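Local atomic coordinates of 2-oxo-1,2-dihydroquinoline 8-monooxygenase, oxygenase component (Pseudomonas putida, PDB entry 1Z03), a protein that probably hydroxylates quinolin-2(1H)-one at carbon 8, as a Rieske-type oxygenase with a [2Fe-2S] cluster and a mononuclear iron. Residues Ala212-Phe217 against Ile395-Leu400; Leu223-Asn228 against His359-Ser364; Lys260-Trp265 against Thr294-Pro299; Pro299-Val304 against Tyr315-Pro320. All coordinates share one frame; numbering follows the deposited sequence.

Interaction 1. Residues Ala212-Phe217 against Ile395-Leu400. With OCH (quinolin-2(1H)-one), chain I.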
# COMPACT_ATOMS: atom_id res chain seq x y z
N ALA A 212 16.47 10.64 9.93
CA ALA A 212 17.68 10.03 9.40
C ALA A 212 18.87 10.93 9.67
O ALA A 212 19.93 10.47 10.08
CB ALA A 212 17.54 9.80 7.89
N CYS A 213 18.66 12.22 9.45
CA CYS A 213 19.68 13.24 9.65
C CYS A 213 20.23 13.39 11.08
O CYS A 213 21.43 13.52 11.28
CB CYS A 213 19.12 14.57 9.16
SG CYS A 213 20.15 16.01 9.45
N GLU A 214 19.34 13.38 12.07
CA GLU A 214 19.75 13.56 13.46
C GLU A 214 20.67 12.48 14.04
O GLU A 214 21.37 12.71 15.02
CB GLU A 214 18.51 13.73 14.35
CG GLU A 214 17.68 14.95 13.96
CD GLU A 214 16.47 15.16 14.84
OE1 GLU A 214 15.69 16.09 14.55
OE2 GLU A 214 16.31 14.42 15.83
N ASN A 215 20.67 11.31 13.42
CA ASN A 215 21.49 10.20 13.88
C ASN A 215 23.00 10.46 13.82
O ASN A 215 23.71 10.24 14.81
CB ASN A 215 21.12 8.94 13.06
CG ASN A 215 22.11 7.80 13.23
OD1 ASN A 215 23.20 7.81 12.66
ND2 ASN A 215 21.74 6.81 14.03
N GLY A 216 23.48 10.95 12.69
CA GLY A 216 24.90 11.19 12.48
C GLY A 216 25.73 11.99 13.47
O GLY A 216 26.90 11.67 13.69
N PHE A 217 25.15 13.04 14.06
CA PHE A 217 25.91 13.86 15.00
C PHE A 217 25.45 13.68 16.45
O PHE A 217 25.66 14.55 17.29
CB PHE A 217 25.84 15.34 14.57
CG PHE A 217 24.44 15.86 14.38
CD1 PHE A 217 23.75 16.43 15.45
CD2 PHE A 217 23.80 15.75 13.15
CE1 PHE A 217 22.43 16.88 15.29
CE2 PHE A 217 22.48 16.20 12.98
CZ PHE A 217 21.80 16.77 14.05
N ILE A 395 18.63 18.81 19.54
CA ILE A 395 17.83 19.98 19.91
C ILE A 395 18.42 21.28 19.36
O ILE A 395 17.70 22.13 18.85
CB ILE A 395 17.68 20.09 21.46
CG1 ILE A 395 16.83 18.94 21.98
CG2 ILE A 395 17.06 21.44 21.83
CD1 ILE A 395 16.76 18.84 23.48
N THR A 396 19.73 21.43 19.46
CA THR A 396 20.39 22.64 18.98
C THR A 396 20.25 22.75 17.46
O THR A 396 20.06 23.85 16.92
CB THR A 396 21.88 22.63 19.37
OG1 THR A 396 21.99 22.53 20.79
CG2 THR A 396 22.57 23.90 18.91
N TRP A 397 20.33 21.61 16.79
CA TRP A 397 20.19 21.56 15.34
C TRP A 397 18.77 21.99 14.95
O TRP A 397 18.59 22.83 14.07
CB TRP A 397 20.50 20.14 14.84
CG TRP A 397 19.81 19.75 13.55
CD1 TRP A 397 18.82 18.81 13.41
CD2 TRP A 397 20.02 20.30 12.25
NE1 TRP A 397 18.41 18.75 12.10
CE2 TRP A 397 19.13 19.65 11.36
CE3 TRP A 397 20.88 21.29 11.74
CZ2 TRP A 397 19.06 19.95 10.00
CZ3 TRP A 397 20.82 21.59 10.37
CH2 TRP A 397 19.91 20.93 9.52
N ARG A 398 17.76 21.42 15.61
CA ARG A 398 16.37 21.74 15.31
C ARG A 398 16.08 23.23 15.44
O ARG A 398 15.32 23.78 14.64
CB ARG A 398 15.43 20.97 16.22
CG ARG A 398 15.49 19.46 16.07
CD ARG A 398 14.44 18.80 16.95
NE ARG A 398 14.54 17.35 16.92
CZ ARG A 398 13.82 16.53 17.68
NH1 ARG A 398 13.98 15.22 17.59
NH2 ARG A 398 12.94 17.04 18.55
N LYS A 399 16.65 23.86 16.47
CA LYS A 399 16.43 25.29 16.69
C LYS A 399 17.07 26.14 15.60
O LYS A 399 16.43 27.03 15.05
CB LYS A 399 16.99 25.73 18.05
CG LYS A 399 16.25 25.18 19.25
CD LYS A 399 16.83 25.77 20.53
CE LYS A 399 16.27 25.11 21.77
NZ LYS A 399 16.92 25.66 23.01
N LEU A 400 18.33 25.86 15.27
CA LEU A 400 18.99 26.65 14.24
C LEU A 400 18.36 26.42 12.88
O LEU A 400 18.27 27.34 12.08
CB LEU A 400 20.49 26.33 14.21
CG LEU A 400 21.04 25.10 13.50
CD1 LEU A 400 21.16 25.37 12.02
CD2 LEU A 400 22.40 24.77 14.08
O1 OCH I . 29.20 10.67 15.90
N2 OCH I . 29.13 10.25 13.62
C3 OCH I . 29.64 9.63 12.44
C4 OCH I . 29.01 9.84 11.16
C5 OCH I . 29.55 9.20 10.05
C6 OCH I . 30.69 8.35 10.17
C7 OCH I . 31.30 8.15 11.41
C8 OCH I . 30.80 8.76 12.56
C9 OCH I . 31.43 8.56 13.90
C10 OCH I . 30.94 9.16 15.00
C1 OCH I . 29.71 10.09 14.94
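Phe217 turns its edge toward the face of the Trp397 indole in an offset edge-to-face pair, with the ring planes 70° apart. The far end of the phenyl ring does the touching: Phe217 CZ comes 3.6 Å from Trp397 CG. Farther along the indole, Cys213 adds an oblique sulfur-aromatic contact, its SG 4.1 Å from Trp397 CZ2. Beside the tryptophan, Arg398 runs extended from CG to NE and offers the side of its guanidinium to the Glu214 carboxylate. Arg398 NE bonds Glu214 OE1 at 2.9 Å, somewhat tilted from both planes, whereas Arg398 NH1 meets the syn lone pair of Glu214 OE2 at 3.0 Å and nearly straight (165°). The two flat groups are twisted 37° against each other, so the two-nitrogen grip is not fully flat. Tyr33 OH is hydrogen-bonded to both Glu214 OE1 and Trp397 NE1, Glu385 holds Arg398 NH2, and Arg87 of the second subunit, a cluster-binding residue there, pairs with Glu214 OE2. Gripped by arginines of two subunits, the buried Glu214 is likely to stay ionised. The aromatic and ionic contacts together anchor to helix 392-404 the segment whose Gly216 O accepts the hydrogen bond from N2 of the quinolinone.

Interaction 2. Residues Leu223-Asn228 against His359-Ser364. With FE (Fe (III) ion), chain G; OCH (quinolin-2(1H)-one), chain I.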
# COMPACT_ATOMS: atom_id res chain seq x y z
N LEU A 223 26.80 3.81 20.36
CA LEU A 223 26.66 2.50 20.97
C LEU A 223 26.29 1.49 19.88
O LEU A 223 26.62 0.32 19.97
CB LEU A 223 25.56 2.53 22.04
CG LEU A 223 25.23 1.22 22.78
CD1 LEU A 223 26.44 0.76 23.59
CD2 LEU A 223 24.04 1.44 23.70
N VAL A 224 25.61 1.98 18.84
CA VAL A 224 25.17 1.17 17.71
C VAL A 224 26.33 0.49 16.99
O VAL A 224 26.16 -0.54 16.35
CB VAL A 224 24.41 2.03 16.67
CG1 VAL A 224 23.84 1.16 15.59
CG2 VAL A 224 23.31 2.80 17.33
N HIS A 225 27.52 1.07 17.10
CA HIS A 225 28.71 0.55 16.43
C HIS A 225 29.63 -0.32 17.30
O HIS A 225 30.68 -0.76 16.83
CB HIS A 225 29.52 1.71 15.86
CG HIS A 225 28.72 2.58 14.94
ND1 HIS A 225 28.41 2.22 13.65
CD2 HIS A 225 28.14 3.79 15.15
CE1 HIS A 225 27.67 3.16 13.10
NE2 HIS A 225 27.50 4.12 13.98
N LYS A 226 29.23 -0.55 18.54
CA LYS A 226 30.05 -1.35 19.46
C LYS A 226 30.56 -2.65 18.86
O LYS A 226 31.68 -3.07 19.16
CB LYS A 226 29.26 -1.67 20.73
CG LYS A 226 27.99 -2.47 20.48
CD LYS A 226 27.28 -2.85 21.76
CE LYS A 226 28.02 -3.92 22.54
NZ LYS A 226 29.31 -3.42 23.08
N ASP A 227 29.77 -3.29 18.00
CA ASP A 227 30.16 -4.57 17.40
C ASP A 227 30.64 -4.53 15.95
O ASP A 227 30.91 -5.59 15.37
CB ASP A 227 28.99 -5.56 17.49
CG ASP A 227 28.58 -5.85 18.92
OD1 ASP A 227 27.46 -6.37 19.11
OD2 ASP A 227 29.36 -5.57 19.85
N ASN A 228 30.76 -3.35 15.35
CA ASN A 228 31.20 -3.27 13.96
C ASN A 228 32.58 -3.88 13.79
O ASN A 228 33.46 -3.69 14.63
CB ASN A 228 31.22 -1.82 13.47
CG ASN A 228 29.83 -1.22 13.38
OD1 ASN A 228 28.82 -1.93 13.38
ND2 ASN A 228 29.77 0.09 13.28
N HIS A 359 29.96 0.55 4.23
CA HIS A 359 29.16 -0.64 4.47
C HIS A 359 29.75 -1.19 5.76
O HIS A 359 30.94 -1.02 6.01
CB HIS A 359 29.34 -1.67 3.35
CG HIS A 359 28.59 -1.34 2.10
ND1 HIS A 359 27.23 -1.13 2.09
CD2 HIS A 359 29.01 -1.17 0.82
CE1 HIS A 359 26.84 -0.84 0.86
NE2 HIS A 359 27.90 -0.86 0.07
N GLY A 360 28.95 -1.84 6.58
CA GLY A 360 29.49 -2.36 7.82
C GLY A 360 29.27 -1.35 8.93
O GLY A 360 28.31 -1.47 9.69
N PHE A 361 30.14 -0.34 9.01
CA PHE A 361 29.99 0.68 10.04
C PHE A 361 28.67 1.44 9.87
O PHE A 361 27.82 1.44 10.76
CB PHE A 361 31.16 1.67 10.01
CG PHE A 361 31.19 2.62 11.19
CD1 PHE A 361 31.75 2.22 12.40
CD2 PHE A 361 30.63 3.89 11.10
CE1 PHE A 361 31.75 3.07 13.50
CE2 PHE A 361 30.63 4.75 12.20
CZ PHE A 361 31.18 4.34 13.40
N ASN A 362 28.50 2.09 8.73
CA ASN A 362 27.29 2.88 8.50
C ASN A 362 26.01 2.11 8.21
O ASN A 362 24.92 2.66 8.33
CB ASN A 362 27.53 3.91 7.40
CG ASN A 362 28.44 5.04 7.87
OD1 ASN A 362 29.55 5.21 7.36
ND2 ASN A 362 27.97 5.82 8.84
N ASP A 363 26.13 0.83 7.85
CA ASP A 363 24.92 0.05 7.60
C ASP A 363 24.12 -0.04 8.89
O ASP A 363 22.90 -0.11 8.86
CB ASP A 363 25.28 -1.36 7.09
CG ASP A 363 25.60 -1.38 5.60
OD1 ASP A 363 26.13 -2.41 5.13
OD2 ASP A 363 25.33 -0.38 4.89
N SER A 364 24.81 -0.05 10.03
CA SER A 364 24.14 -0.10 11.33
C SER A 364 23.23 1.11 11.52
O SER A 364 22.17 1.00 12.14
CB SER A 364 25.16 -0.13 12.47
OG SER A 364 25.95 -1.30 12.45
FE FE G . 26.50 5.85 13.52
O1 OCH I . 29.20 10.67 15.90
N2 OCH I . 29.13 10.25 13.62
C3 OCH I . 29.64 9.63 12.44
C4 OCH I . 29.01 9.84 11.16
C5 OCH I . 29.55 9.20 10.05
C6 OCH I . 30.69 8.35 10.17
C7 OCH I . 31.30 8.15 11.41
C8 OCH I . 30.80 8.76 12.56
C9 OCH I . 31.43 8.56 13.90
C10 OCH I . 30.94 9.16 15.00
C1 OCH I . 29.71 10.09 14.94
O HOH W 1 27.29 7.34 11.58
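The mononuclear iron site, built on the two-histidine, one-carboxylate triad of Rieske oxygenases, draws its second histidine from this contact. His225 NE2 binds the iron at 2.0 Å, His221 and Asp365 complete the protein ligands, and a water lies 2.6 Å from the metal. Phe361 stacks on the His225 imidazole: the rings are almost parallel (6° between planes), offset, and have their centroids only 3.6 Å apart. Phe361 CE1 and CZ lie over the imidazole, each 3.4 Å from His225 CG. With CG of Phe361 anti to its backbone N (chi1 -171°), the ring is brought across the histidine while its own carbonyl oxygen stays near the imidazole edge, 3.1 Å from His225 ND1. The stack should restrain the rotation of the metal-bound ring. Phe361 also reaches the bound quinolinone, its CE2 3.6 Å from C7 of that ligand. Away from the ring stack, Val224 CG1 packs against Ser364 CB at 3.6 Å. Asn362 acts in the second shell, its ND2 hydrogen-bonded to Asp365 OD1 and its OD1 to Gln314.

A type I turn from His225 to Asn228 leads from the 3-10 segment into helix 229-233. Across from it, residues 359-361 of helix 339-361 form a wider pi-type turn, and helix 363-377, which carries Asp365, follows. Leu238 touches both stacked rings, Trp307 meets Phe361, and Tyr107 of the second subunit packs on Val224.

Interaction 3. Residues Lys260-Trp265 against Thr294-Pro299; sequences KGMMQW and TSVVLP. With OCH (quinolin-2(1H)-one), chain I.
Met262 and Val296 meet as a hydrogen-bonded antiparallel pair, their side chains on the same face of the sheet. Met262 CG, placed between its backbone N and carbonyl carbon (chi1 57°), lies 3.7 Å from Val296 CG1, and the sulfur and methyl beyond it pass the same valine methyl. Met262 N donates to Val296 O at 3.0 Å and Val296 N returns the bond to Met262 O at 3.2 Å. The ladder continues through Leu298 N to Lys260 O and Gln264 N to Thr294 O. On the other face, Met263 curls so that its SD reaches Ser295 CB at 3.8 Å. Gly261, opposite Val297, lies so close to it that a CB would clash with Val296 O and Val297 CG1.

Farther out, Gln264 OE1 stands 3.0 Å from Thr294 OG1, while its NE2 is tied to Ser393 OG. Thr294 turns CG2 to the quinolinone, 3.8 Å from its N2. Helix 392-404 packs on the Met262 side through Thr396 and Leu400; an alanine at Met262 would probably open a gap between this helix and Val296. In the seven-stranded antiparallel sheet of the catalytic domain, strand 261-264 lies between 250-253 and 293-297, and 293-297 in turn borders 301-305. A cis peptide before Pro299 follows the second strand, where Leu298 and Pro299 touch His43 of strand 43-49.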
# COMPACT_ATOMS: atom_id res chain seq x y z
N LYS A 260 25.09 27.93 7.76
CA LYS A 260 24.34 28.10 8.99
C LYS A 260 24.32 26.71 9.64
O LYS A 260 23.74 25.77 9.09
CB LYS A 260 22.91 28.56 8.70
CG LYS A 260 22.80 29.87 7.92
CD LYS A 260 23.41 31.04 8.67
CE LYS A 260 23.25 32.32 7.88
NZ LYS A 260 23.83 32.21 6.51
N GLY A 261 24.97 26.57 10.78
CA GLY A 261 24.99 25.27 11.43
C GLY A 261 25.61 25.29 12.81
O GLY A 261 25.59 26.32 13.50
N MET A 262 26.16 24.16 13.22
CA MET A 262 26.79 24.04 14.53
C MET A 262 28.01 23.13 14.48
O MET A 262 28.06 22.19 13.69
CB MET A 262 25.79 23.47 15.53
CG MET A 262 25.22 22.13 15.12
SD MET A 262 23.93 21.53 16.21
CE MET A 262 24.58 20.00 16.70
N MET A 263 28.98 23.43 15.33
CA MET A 263 30.20 22.65 15.43
C MET A 263 30.28 22.08 16.85
O MET A 263 30.17 22.81 17.83
CB MET A 263 31.42 23.54 15.17
CG MET A 263 32.77 22.86 15.38
SD MET A 263 33.09 21.54 14.18
CE MET A 263 33.32 22.45 12.70
N GLN A 264 30.45 20.76 16.95
CA GLN A 264 30.54 20.12 18.25
C GLN A 264 32.02 20.02 18.65
O GLN A 264 32.84 19.54 17.87
CB GLN A 264 29.88 18.74 18.20
CG GLN A 264 28.47 18.80 17.61
CD GLN A 264 27.63 17.60 17.98
OE1 GLN A 264 27.89 16.48 17.56
NE2 GLN A 264 26.59 17.84 18.77
N TRP A 265 32.34 20.51 19.85
CA TRP A 265 33.72 20.51 20.32
C TRP A 265 34.18 19.15 20.84
O TRP A 265 34.55 19.01 22.01
CB TRP A 265 33.92 21.56 21.43
CG TRP A 265 33.68 22.97 20.98
CD1 TRP A 265 32.67 23.80 21.39
CD2 TRP A 265 34.45 23.73 20.03
NE1 TRP A 265 32.77 25.02 20.76
CE2 TRP A 265 33.85 25.01 19.92
CE3 TRP A 265 35.59 23.45 19.27
CZ2 TRP A 265 34.35 26.00 19.08
CZ3 TRP A 265 36.10 24.45 18.43
CH2 TRP A 265 35.47 25.71 18.34
N THR A 294 32.30 16.03 14.58
CA THR A 294 31.10 16.19 13.78
C THR A 294 30.47 17.58 13.86
O THR A 294 30.50 18.24 14.90
CB THR A 294 30.03 15.14 14.17
OG1 THR A 294 29.78 15.22 15.57
CG2 THR A 294 30.50 13.74 13.83
N SER A 295 29.90 17.99 12.73
CA SER A 295 29.23 19.28 12.62
C SER A 295 28.10 19.08 11.60
O SER A 295 28.16 18.16 10.79
CB SER A 295 30.20 20.34 12.10
OG SER A 295 30.67 20.03 10.80
N VAL A 296 27.08 19.93 11.67
CA VAL A 296 25.97 19.83 10.72
C VAL A 296 25.50 21.23 10.34
O VAL A 296 25.45 22.14 11.17
CB VAL A 296 24.80 19.01 11.32
CG1 VAL A 296 24.30 19.65 12.60
CG2 VAL A 296 23.68 18.88 10.29
N VAL A 297 25.17 21.41 9.06
CA VAL A 297 24.71 22.69 8.54
C VAL A 297 23.46 22.49 7.66
O VAL A 297 23.24 21.40 7.13
CB VAL A 297 25.81 23.40 7.68
CG1 VAL A 297 27.09 23.58 8.49
CG2 VAL A 297 26.11 22.59 6.42
N LEU A 298 22.65 23.53 7.53
CA LEU A 298 21.46 23.47 6.68
C LEU A 298 21.93 23.19 5.25
O LEU A 298 23.01 23.64 4.85
CB LEU A 298 20.69 24.79 6.74
CG LEU A 298 19.74 25.01 7.92
CD1 LEU A 298 19.37 26.48 8.04
CD2 LEU A 298 18.48 24.16 7.73
N PRO A 299 21.12 22.46 4.45
CA PRO A 299 19.81 21.87 4.77
C PRO A 299 19.85 20.57 5.58
O PRO A 299 18.82 19.91 5.74
CB PRO A 299 19.20 21.65 3.39
CG PRO A 299 20.40 21.28 2.56
CD PRO A 299 21.43 22.30 3.02
O1 OCH I . 29.20 10.67 15.90
N2 OCH I . 29.13 10.25 13.62
C3 OCH I . 29.64 9.63 12.44
C4 OCH I . 29.01 9.84 11.16
C5 OCH I . 29.55 9.20 10.05
C6 OCH I . 30.69 8.35 10.17
C7 OCH I . 31.30 8.15 11.41
C8 OCH I . 30.80 8.76 12.56
C9 OCH I . 31.43 8.56 13.90
C10 OCH I . 30.94 9.16 15.00
C1 OCH I . 29.71 10.09 14.94
O HOH W 2 23.82 26.37 5.72

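Interaction 4. Residues Pro299-Val304 against Tyr315-Pro320; sequences PGVLMV and YEWYVP. With OCH (quinolin-2(1H)-one), chain I.
Tyr315 lies alongside Met303 in a non-hydrogen-bonded pair of the antiparallel hairpin 301-305/313-320, the two side chains pointing the same way. From its CB, 3.8 Å from Leu302 O, the ring passes this carbonyl with its edge near the oxygen. Tyr315 CD2 then meets Met303 CB, and Tyr315 CE2 comes 3.5 Å from Met303 CG. Toward the tip, Met303 SD makes an oblique Met-aromatic contact, 3.7 Å from Tyr315 OH, and the hydroxyl itself is hydrogen-bonded to Pro189 O. A leucine in place of Tyr315 has neither ring nor hydroxyl, and is likely to leave Pro189 O without its partner and Met303 SD more loosely packed.

On the same face, Val301 CG1 sits over the Trp317 indole in a CH-pi contact, 3.5 Å from CE2. Leu302 and Glu316 form the hydrogen-bonded pair between, Leu302 N reaching Glu316 O at 3.0 Å, and their side chains leave by the other face. There Leu302 CD2 touches C4 of the quinolinone at 3.6 Å, while Tyr318 OH donates a very short bond of 2.5 Å to Glu316 OE1. Tyr328 OH holds OE2 of the same carboxylate. One face of the hairpin is thus apolar and aromatic, whereas the other sets a hydrogen-bonded carboxylate beside the substrate.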
# COMPACT_ATOMS: atom_id res chain seq x y z
N PRO A 299 21.12 22.46 4.45
CA PRO A 299 19.81 21.87 4.77
C PRO A 299 19.85 20.57 5.58
O PRO A 299 18.82 19.91 5.74
CB PRO A 299 19.20 21.65 3.39
CG PRO A 299 20.40 21.28 2.56
CD PRO A 299 21.43 22.30 3.02
N GLY A 300 21.03 20.22 6.09
CA GLY A 300 21.17 19.00 6.86
C GLY A 300 22.34 18.19 6.32
O GLY A 300 22.18 17.04 5.87
N VAL A 301 23.52 18.80 6.35
CA VAL A 301 24.73 18.16 5.85
C VAL A 301 25.70 17.90 6.99
O VAL A 301 26.09 18.82 7.72
CB VAL A 301 25.45 19.05 4.82
CG1 VAL A 301 26.48 18.23 4.06
CG2 VAL A 301 24.45 19.69 3.89
N LEU A 302 26.08 16.63 7.14
CA LEU A 302 27.00 16.21 8.19
C LEU A 302 28.43 16.16 7.69
O LEU A 302 28.68 15.75 6.56
CB LEU A 302 26.63 14.81 8.70
CG LEU A 302 27.63 14.14 9.66
CD1 LEU A 302 27.45 14.70 11.08
CD2 LEU A 302 27.41 12.64 9.67
N MET A 303 29.35 16.58 8.54
CA MET A 303 30.77 16.52 8.22
C MET A 303 31.45 15.80 9.39
O MET A 303 31.23 16.13 10.55
CB MET A 303 31.40 17.90 8.05
CG MET A 303 32.93 17.82 7.95
SD MET A 303 33.76 19.35 7.46
CE MET A 303 33.34 20.42 8.85
N VAL A 304 32.24 14.79 9.07
CA VAL A 304 32.95 14.04 10.09
C VAL A 304 34.44 14.20 9.78
O VAL A 304 34.99 13.46 8.98
CB VAL A 304 32.58 12.54 10.07
CG1 VAL A 304 33.07 11.86 11.35
CG2 VAL A 304 31.08 12.39 9.92
N TYR A 315 31.24 12.99 4.44
CA TYR A 315 30.09 13.89 4.35
C TYR A 315 28.85 13.05 4.10
O TYR A 315 28.89 12.06 3.36
CB TYR A 315 30.26 14.88 3.19
CG TYR A 315 31.36 15.90 3.37
CD1 TYR A 315 32.47 15.90 2.54
CD2 TYR A 315 31.28 16.87 4.38
CE1 TYR A 315 33.50 16.84 2.70
CE2 TYR A 315 32.30 17.81 4.55
CZ TYR A 315 33.40 17.79 3.71
OH TYR A 315 34.41 18.71 3.89
N GLU A 316 27.74 13.44 4.72
CA GLU A 316 26.48 12.73 4.51
C GLU A 316 25.36 13.73 4.29
O GLU A 316 25.37 14.82 4.85
CB GLU A 316 26.14 11.84 5.71
CG GLU A 316 27.20 10.79 6.04
CD GLU A 316 26.69 9.74 7.01
OE1 GLU A 316 25.71 10.01 7.74
OE2 GLU A 316 27.28 8.64 7.07
N TRP A 317 24.41 13.35 3.44
CA TRP A 317 23.24 14.17 3.15
C TRP A 317 22.05 13.24 3.35
O TRP A 317 22.20 12.02 3.26
CB TRP A 317 23.23 14.65 1.70
CG TRP A 317 24.10 15.84 1.42
CD1 TRP A 317 23.71 17.15 1.36
CD2 TRP A 317 25.48 15.81 1.05
NE1 TRP A 317 24.76 17.94 0.97
CE2 TRP A 317 25.87 17.14 0.77
CE3 TRP A 317 26.43 14.79 0.93
CZ2 TRP A 317 27.17 17.48 0.37
CZ3 TRP A 317 27.73 15.13 0.53
CH2 TRP A 317 28.08 16.47 0.25
N TYR A 318 20.90 13.82 3.63
CA TYR A 318 19.66 13.08 3.83
C TYR A 318 18.66 13.95 3.10
O TYR A 318 17.90 14.72 3.69
CB TYR A 318 19.35 13.00 5.32
CG TYR A 318 20.58 12.68 6.15
CD1 TYR A 318 21.44 13.70 6.56
CD2 TYR A 318 20.91 11.36 6.46
CE1 TYR A 318 22.62 13.41 7.26
CE2 TYR A 318 22.08 11.06 7.16
CZ TYR A 318 22.92 12.09 7.56
OH TYR A 318 24.04 11.78 8.29
N VAL A 319 18.69 13.83 1.77
CA VAL A 319 17.85 14.62 0.89
C VAL A 319 16.40 14.18 0.87
O VAL A 319 16.08 13.04 0.53
CB VAL A 319 18.41 14.59 -0.54
CG1 VAL A 319 17.66 15.56 -1.41
CG2 VAL A 319 19.91 14.91 -0.53
N PRO A 320 15.49 15.09 1.24
CA PRO A 320 14.10 14.65 1.22
C PRO A 320 13.62 14.40 -0.19
O PRO A 320 13.94 15.16 -1.11
CB PRO A 320 13.35 15.79 1.93
CG PRO A 320 14.27 16.96 1.84
CD PRO A 320 15.65 16.40 1.89
O1 OCH I . 29.20 10.67 15.90
N2 OCH I . 29.13 10.25 13.62
C3 OCH I . 29.64 9.63 12.44
C4 OCH I . 29.01 9.84 11.16
C5 OCH I . 29.55 9.20 10.05
C6 OCH I . 30.69 8.35 10.17
C7 OCH I . 31.30 8.15 11.41
C8 OCH I . 30.80 8.76 12.56
C9 OCH I . 31.43 8.56 13.90
C10 OCH I . 30.94 9.16 15.00
C1 OCH I . 29.71 10.09 14.94
O HOH W 3 18.30 17.66 4.05
O HOH W 4 20.88 16.62 3.54

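How the interactions relate
All four contacts are buried; none is a surface contact. Interactions 3 and 4 belong to one antiparallel sheet: strands 293-297 and 301-305 are neighbours in it, and the two contacts share Pro299. Backbone ladders and apolar packing carry both. Interactions 1 and 2 join helices and loops instead, hold no backbone ladder, and rest on side chains: a salt bridge with aromatic packing in one, metal coordination with a ring stack in the other. Both also touch the second subunit, which 3 and 4 do not. Interaction 1 packs onto the sheet through Trp397 against Gly300 and Met262, while interaction 2 meets it at Asn362 and Glu316. The bound quinolinone is touched by all four.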